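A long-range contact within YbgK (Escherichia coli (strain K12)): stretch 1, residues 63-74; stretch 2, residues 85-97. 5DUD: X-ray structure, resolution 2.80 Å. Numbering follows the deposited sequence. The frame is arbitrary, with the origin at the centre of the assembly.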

# COMPACT_ATOMS: atom_id res chain seq x y z
N GLU A 63 -20.96 4.40 22.18
CA GLU A 63 -21.37 4.16 23.56
C GLU A 63 -20.48 3.08 24.18
O GLU A 63 -20.25 2.04 23.57
CB GLU A 63 -22.85 3.74 23.61
CG GLU A 63 -23.38 3.54 25.02
CD GLU A 63 -24.89 3.60 25.13
OE1 GLU A 63 -25.50 2.58 25.54
OE2 GLU A 63 -25.47 4.66 24.83
N PHE A 64 -19.99 3.35 25.42
CA PHE A 64 -19.08 2.47 26.16
C PHE A 64 -19.82 1.56 27.16
O PHE A 64 -20.64 2.05 27.93
CB PHE A 64 -18.06 3.32 26.94
CG PHE A 64 -17.21 4.26 26.12
CD1 PHE A 64 -16.26 3.77 25.24
CD2 PHE A 64 -17.29 5.63 26.31
CE1 PHE A 64 -15.45 4.64 24.51
CE2 PHE A 64 -16.48 6.50 25.58
CZ PHE A 64 -15.56 6.00 24.69
N GLU A 65 -19.52 0.25 27.13
CA GLU A 65 -20.15 -0.75 27.99
C GLU A 65 -19.25 -1.20 29.16
O GLU A 65 -19.77 -1.58 30.21
CB GLU A 65 -20.54 -1.96 27.14
CG GLU A 65 -21.41 -1.63 25.94
CD GLU A 65 -21.81 -2.80 25.07
OE1 GLU A 65 -21.32 -3.93 25.31
OE2 GLU A 65 -22.59 -2.59 24.12
N THR A 66 -17.93 -1.14 28.98
CA THR A 66 -16.96 -1.56 29.99
C THR A 66 -16.20 -0.34 30.49
O THR A 66 -15.98 0.61 29.73
CB THR A 66 -15.99 -2.61 29.40
N ASP A 67 -15.79 -0.37 31.76
CA ASP A 67 -15.04 0.72 32.39
C ASP A 67 -13.55 0.60 32.07
O ASP A 67 -13.00 -0.50 31.99
CB ASP A 67 -15.24 0.72 33.92
CG ASP A 67 -16.68 0.77 34.38
OD1 ASP A 67 -17.51 1.37 33.66
OD2 ASP A 67 -16.98 0.24 35.47
N GLY A 68 -12.91 1.74 31.87
CA GLY A 68 -11.49 1.77 31.53
C GLY A 68 -11.02 3.18 31.25
O GLY A 68 -11.46 4.13 31.90
N TRP A 69 -10.11 3.32 30.28
CA TRP A 69 -9.53 4.61 29.89
C TRP A 69 -9.59 4.74 28.37
O TRP A 69 -9.66 3.73 27.67
CB TRP A 69 -8.08 4.73 30.38
CG TRP A 69 -7.91 4.47 31.85
CD1 TRP A 69 -7.80 3.26 32.47
CD2 TRP A 69 -7.80 5.46 32.89
NE1 TRP A 69 -7.66 3.43 33.82
CE2 TRP A 69 -7.65 4.77 34.11
CE3 TRP A 69 -7.82 6.86 32.90
CZ2 TRP A 69 -7.52 5.44 35.33
CZ3 TRP A 69 -7.68 7.52 34.11
CH2 TRP A 69 -7.54 6.81 35.31
N PHE A 70 -9.55 5.99 27.86
CA PHE A 70 -9.57 6.25 26.42
C PHE A 70 -8.79 7.53 26.09
O PHE A 70 -8.37 8.26 26.99
CB PHE A 70 -11.02 6.35 25.90
CG PHE A 70 -11.66 7.71 25.98
CD1 PHE A 70 -12.19 8.19 27.17
CD2 PHE A 70 -11.79 8.50 24.84
CE1 PHE A 70 -12.82 9.43 27.23
CE2 PHE A 70 -12.40 9.76 24.91
CZ PHE A 70 -12.91 10.21 26.10
N ALA A 71 -8.59 7.78 24.79
CA ALA A 71 -7.86 8.96 24.32
C ALA A 71 -8.23 9.29 22.88
O ALA A 71 -8.59 8.40 22.11
CB ALA A 71 -6.36 8.72 24.44
N LEU A 72 -8.13 10.59 22.51
CA LEU A 72 -8.41 11.08 21.16
C LEU A 72 -7.19 11.85 20.62
O LEU A 72 -6.57 12.59 21.37
CB LEU A 72 -9.64 12.00 21.16
CG LEU A 72 -11.02 11.36 21.18
CD1 LEU A 72 -12.07 12.40 21.54
CD2 LEU A 72 -11.36 10.71 19.84
N THR A 73 -6.82 11.62 19.34
CA THR A 73 -5.69 12.29 18.68
C THR A 73 -6.12 12.68 17.25
O THR A 73 -7.29 12.52 16.90
CB THR A 73 -4.44 11.38 18.69
OG1 THR A 73 -4.82 10.09 18.26
CG2 THR A 73 -3.75 11.31 20.06
N GLY A 74 -5.19 13.20 16.45
CA GLY A 74 -5.45 13.62 15.07
C GLY A 74 -6.14 14.97 15.00
O GLY A 74 -5.80 15.87 15.76
N ALA A 85 -16.90 18.68 27.62
CA ALA A 85 -16.14 18.79 26.38
C ALA A 85 -14.73 18.24 26.61
O ALA A 85 -13.97 18.81 27.38
CB ALA A 85 -16.09 20.24 25.93
N VAL A 86 -14.41 17.10 25.97
CA VAL A 86 -13.11 16.44 26.09
C VAL A 86 -12.20 16.87 24.95
O VAL A 86 -12.68 17.13 23.85
CB VAL A 86 -13.26 14.90 26.17
CG1 VAL A 86 -14.32 14.50 27.19
CG2 VAL A 86 -13.55 14.26 24.81
N TRP A 87 -10.88 16.91 25.19
CA TRP A 87 -9.93 17.35 24.18
C TRP A 87 -8.88 16.29 23.84
O TRP A 87 -8.72 15.29 24.55
CB TRP A 87 -9.28 18.66 24.64
CG TRP A 87 -10.23 19.81 24.53
CD1 TRP A 87 -10.65 20.42 23.38
CD2 TRP A 87 -10.97 20.42 25.60
NE1 TRP A 87 -11.57 21.39 23.67
CE2 TRP A 87 -11.78 21.42 25.03
CE3 TRP A 87 -10.99 20.24 26.99
CZ2 TRP A 87 -12.61 22.23 25.80
CZ3 TRP A 87 -11.81 21.05 27.75
CH2 TRP A 87 -12.62 22.02 27.16
N THR A 88 -8.18 16.53 22.72
CA THR A 88 -7.23 15.59 22.14
C THR A 88 -5.85 15.57 22.82
O THR A 88 -5.30 16.62 23.17
CB THR A 88 -7.03 15.91 20.65
OG1 THR A 88 -6.57 17.25 20.51
CG2 THR A 88 -8.30 15.72 19.84
N GLY A 89 -5.29 14.37 22.97
CA GLY A 89 -3.97 14.14 23.54
C GLY A 89 -3.92 13.99 25.04
O GLY A 89 -2.99 14.48 25.68
N TRP A 90 -4.91 13.27 25.62
CA TRP A 90 -5.02 13.05 27.06
C TRP A 90 -5.51 11.65 27.39
O TRP A 90 -6.36 11.13 26.66
CB TRP A 90 -6.02 14.07 27.65
CG TRP A 90 -5.38 15.33 28.15
CD1 TRP A 90 -4.92 16.37 27.40
CD2 TRP A 90 -5.14 15.67 29.52
NE1 TRP A 90 -4.40 17.35 28.22
CE2 TRP A 90 -4.55 16.95 29.53
CE3 TRP A 90 -5.41 15.04 30.74
CZ2 TRP A 90 -4.17 17.59 30.71
CZ3 TRP A 90 -5.05 15.68 31.91
CH2 TRP A 90 -4.44 16.94 31.89
N ARG A 91 -5.01 11.04 28.49
CA ARG A 91 -5.49 9.72 28.94
C ARG A 91 -6.76 10.01 29.74
O ARG A 91 -6.69 10.32 30.93
CB ARG A 91 -4.44 8.94 29.77
CG ARG A 91 -5.05 7.74 30.54
CD ARG A 91 -4.09 6.71 31.10
NE ARG A 91 -3.14 7.25 32.08
CZ ARG A 91 -1.89 7.65 31.83
NH1 ARG A 91 -1.40 7.61 30.60
NH2 ARG A 91 -1.13 8.11 32.82
N LEU A 92 -7.91 10.03 29.06
CA LEU A 92 -9.19 10.36 29.68
C LEU A 92 -9.84 9.10 30.26
O LEU A 92 -9.75 8.04 29.65
CB LEU A 92 -10.12 11.01 28.64
CG LEU A 92 -9.59 12.29 27.99
CD1 LEU A 92 -10.46 12.67 26.83
CD2 LEU A 92 -9.47 13.42 29.00
N PRO A 93 -10.52 9.20 31.42
CA PRO A 93 -11.18 8.02 31.98
C PRO A 93 -12.55 7.77 31.34
O PRO A 93 -13.17 8.72 30.87
CB PRO A 93 -11.32 8.39 33.45
CG PRO A 93 -11.54 9.86 33.43
CD PRO A 93 -10.74 10.39 32.27
N MET A 94 -13.04 6.52 31.35
CA MET A 94 -14.37 6.22 30.81
C MET A 94 -15.10 5.25 31.72
O MET A 94 -14.48 4.34 32.27
CB MET A 94 -14.31 5.68 29.38
CG MET A 94 -13.41 4.47 29.20
SD MET A 94 -13.69 3.70 27.59
CE MET A 94 -13.40 1.96 27.98
N LYS A 95 -16.41 5.47 31.88
CA LYS A 95 -17.30 4.64 32.68
C LYS A 95 -18.24 3.93 31.70
O LYS A 95 -18.16 4.19 30.50
CB LYS A 95 -18.09 5.51 33.71
CG LYS A 95 -17.30 6.68 34.34
CD LYS A 95 -16.87 6.42 35.78
CE LYS A 95 -16.09 7.58 36.36
NZ LYS A 95 -16.81 8.26 37.47
N ALA A 96 -19.12 3.04 32.20
CA ALA A 96 -20.09 2.30 31.38
C ALA A 96 -21.40 3.08 31.19
O ALA A 96 -21.95 3.59 32.17
CB ALA A 96 -20.38 0.95 32.02
N GLY A 97 -21.84 3.20 29.94
CA GLY A 97 -23.06 3.92 29.56
C GLY A 97 -22.88 5.37 29.15
O GLY A 97 -23.85 6.12 29.18
O HOH W 1 -8.19 12.62 24.61

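The two stretches run antiparallel, with six backbone hydrogen bonds between them and side chains packed on both faces of the sheet. Strand 68-74 pairs with strand 92-94, and further bonds flank this ladder. Together the stretches bury 1054 Å² of surface.

Phe-64 opens the contact. Its O accepts a hydrogen bond from Gly-97 N at 2.6 Å, almost straight at 172°. Its ring carries Met-94 over one face. Met-94 SD lies 3.5 Å from Phe-64 CD1 and over the ring face, 22° off the normal at the centroid, a sulfur-aromatic contact. The chain then passes through Glu-65 and Thr-66, whose CA-to-CB bonds point away from stretch 2. The methyl CE of Met-94 still reaches Thr-66 O at 3.4 Å. The CA-to-CB bond of Asp-67 points sideways, but its carboxylate comes nearer, with Asp-67 OD1 2.7 Å from Ala-96 N.

The regular ladder begins at Gly-68. Gly-68 N donates to Met-94 O at 3.1 Å, and Met-94 N donates back to Gly-68 O at 2.9 Å. Gly-68 has no side chain, and a CB here would sit tight against Met-94 CE.

Trp-69 and Pro-93 form the next, non-hydrogen-bonded pair. Proline has no amide hydrogen to donate, so it suits this position. Their side chains share a sheet face, with Trp-69 CZ3 3.8 Å from Pro-93 CB.

Phe-70 pairs with Leu-92 through two more bonds: Phe-70 N to Leu-92 O at 2.7 Å, and Leu-92 N to Phe-70 O at 2.8 Å. On the other face, with Leu-92 and Met-94, the Phe-70 ring makes apolar contacts. Its CE1 is 3.4 Å from Leu-92 CB, and its CD1 is 4.0 Å from Met-94 CB.

At Leu-72 a water takes over part of the bonding. It accepts from Leu-72 N and donates to the O atoms of Trp-87 and Trp-90. Leu-72 O accepts directly from Gly-89 N at 2.7 Å. Leu-72 CD1 meets Val-86 CG2 at 4.0 Å, an apolar contact.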